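Side-chain contact in Sodium/calcium exchanger membrane region domain-containing protein (Archaeoglobus fulgidus, PDB 4KPP), which probably exchanges protons for calcium ions across the membrane, as a member of the sodium/calcium exchanger family: residues Ala42-Ser45 and Ala46-Ile50. Sequence-based numbering, arbitrary orientation.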
ATOM      1  N   ALA A  42       8.997  14.192   7.521  1.00 22.71           N
ATOM      2  CA  ALA A  42       8.817  14.797   6.204  1.00 23.78           C
ATOM      3  C   ALA A  42       8.082  13.876   5.228  1.00 21.94           C
ATOM      4  O   ALA A  42       7.234  14.335   4.463  1.00 20.53           O
ATOM      5  CB  ALA A  42      10.162  15.238   5.625  1.00 15.64           C
ATOM      6  N   VAL A  43       8.403  12.583   5.251  1.00 23.69           N
ATOM      7  CA  VAL A  43       7.767  11.630   4.339  1.00 25.87           C
ATOM      8  C   VAL A  43       6.273  11.516   4.612  1.00 21.31           C
ATOM      9  O   VAL A  43       5.453  11.648   3.704  1.00 22.58           O
ATOM     10  CB  VAL A  43       8.394  10.224   4.428  1.00 29.61           C
ATOM     11  CG1 VAL A  43       7.543   9.216   3.670  1.00 31.55           C
ATOM     12  CG2 VAL A  43       9.805  10.233   3.882  1.00 28.08           C
ATOM     13  N   VAL A  44       5.932  11.269   5.870  1.00 20.77           N
ATOM     14  CA  VAL A  44       4.540  11.154   6.287  1.00 23.96           C
ATOM     15  C   VAL A  44       3.753  12.425   5.952  1.00 26.06           C
ATOM     16  O   VAL A  44       2.633  12.355   5.447  1.00 26.07           O
ATOM     17  CB  VAL A  44       4.449  10.846   7.799  1.00 26.49           C
ATOM     18  CG1 VAL A  44       3.020  10.988   8.304  1.00 27.23           C
ATOM     19  CG2 VAL A  44       4.990   9.451   8.089  1.00 26.20           C
ATOM     20  N   SER A  45       4.357  13.579   6.222  1.00 29.78           N
ATOM     21  CA  SER A  45       3.730  14.871   5.944  1.00 29.81           C
ATOM     22  C   SER A  45       3.452  15.055   4.457  1.00 27.91           C
ATOM     23  O   SER A  45       2.338  15.402   4.060  1.00 27.20           O
ATOM     24  CB  SER A  45       4.616  16.008   6.449  1.00 28.79           C
ATOM     25  OG  SER A  45       4.991  15.774   7.794  1.00 38.38           O
ATOM     26  N   ALA A  46       4.472  14.813   3.641  1.00 24.78           N
ATOM     27  CA  ALA A  46       4.340  14.922   2.195  1.00 26.71           C
ATOM     28  C   ALA A  46       3.275  13.966   1.659  1.00 28.02           C
ATOM     29  O   ALA A  46       2.664  14.226   0.625  1.00 30.09           O
ATOM     30  CB  ALA A  46       5.682  14.668   1.519  1.00 25.27           C
ATOM     31  N   SER A  47       3.053  12.866   2.372  1.00 27.20           N
ATOM     32  CA  SER A  47       2.051  11.886   1.969  1.00 29.01           C
ATOM     33  C   SER A  47       0.622  12.423   2.080  1.00 28.07           C
ATOM     34  O   SER A  47      -0.210  12.156   1.213  1.00 26.00           O
ATOM     35  CB  SER A  47       2.197  10.593   2.775  1.00 30.54           C
ATOM     36  OG  SER A  47       1.244   9.633   2.357  1.00 33.90           O
ATOM     37  N   PHE A  48       0.336  13.169   3.146  1.00 26.95           N
ATOM     38  CA  PHE A  48      -0.982  13.781   3.306  1.00 26.59           C
ATOM     39  C   PHE A  48      -1.201  14.855   2.246  1.00 24.60           C
ATOM     40  O   PHE A  48      -2.307  15.012   1.726  1.00 24.48           O
ATOM     41  CB  PHE A  48      -1.152  14.399   4.699  1.00 30.64           C
ATOM     42  CG  PHE A  48      -1.289  13.393   5.807  1.00 34.68           C
ATOM     43  CD1 PHE A  48      -2.482  12.712   6.000  1.00 36.29           C
ATOM     44  CD2 PHE A  48      -0.234  13.144   6.672  1.00 34.41           C
ATOM     45  CE1 PHE A  48      -2.614  11.790   7.023  1.00 35.03           C
ATOM     46  CE2 PHE A  48      -0.361  12.223   7.695  1.00 34.85           C
ATOM     47  CZ  PHE A  48      -1.553  11.546   7.871  1.00 33.90           C
ATOM     48  N   LEU A  49      -0.140  15.598   1.941  1.00 20.80           N
ATOM     49  CA  LEU A  49      -0.192  16.631   0.913  1.00 25.02           C
ATOM     50  C   LEU A  49      -0.559  16.013  -0.427  1.00 27.57           C
ATOM     51  O   LEU A  49      -1.430  16.522  -1.137  1.00 22.86           O
ATOM     52  CB  LEU A  49       1.149  17.363   0.809  1.00 25.19           C
ATOM     53  CG  LEU A  49       1.594  18.121   2.063  1.00 32.71           C
ATOM     54  CD1 LEU A  49       3.036  18.604   1.934  1.00 30.57           C
ATOM     55  CD2 LEU A  49       0.657  19.288   2.360  1.00 33.69           C
ATOM     56  N   ILE A  50       0.106  14.908  -0.756  1.00 28.98           N
ATOM     57  CA  ILE A  50      -0.160  14.179  -1.990  1.00 31.26           C
ATOM     58  C   ILE A  50      -1.607  13.698  -2.044  1.00 29.37           C
ATOM     59  O   ILE A  50      -2.270  13.827  -3.068  1.00 28.22           O
ATOM     60  CB  ILE A  50       0.809  12.988  -2.160  1.00 33.26           C
ATOM     61  CG1 ILE A  50       2.188  13.494  -2.584  1.00 31.94           C
ATOM     62  CG2 ILE A  50       0.284  12.005  -3.194  1.00 31.08           C
ATOM     63  CD1 ILE A  50       3.238  12.418  -2.688  1.00 31.17           C
TER
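V44 and F48 sit one turn apart on helix 32-60, whose residues 35-53 are predicted to span the membrane, and their side chains lie alongside each other, pointing the same way. V44 CG1 touches ring atom CE2 of F48 at 3.7 Å. CG1 of V44 is anti to the backbone N (chi1 169°), which sets this methyl beside the carbonyl carbon, on the side where the next turn places the ring. V44 O lies 3.2 Å from F48 CD2, oblique to the ring. The tight side is where the buried A42, V43, A46 and S47 lie. There A46 N donates a nearly straight hydrogen bond to A42 O at 2.9 Å. S47 N donates a more bent one to V43 O at 3.0 Å. S45 OG turns back to hydrogen-bond with L41 O. The V44-F48 side is looser and partly exposed. The F48 N to V44 O hydrogen bond there is weak, at 3.4 Å. P257 of helix 242-267 touches both side chains, and I13 of helix 4-14 also meets F48. With an alanine in place of F48, V44 CG1 would probably lose its ring neighbour and a gap would open toward P257 and I13. The backbone N-H groups of A46, S47 and F48 are thus paired inside the helix, while V44 and F48 turn apolar surface to P257, as expected of a membrane-spanning helix.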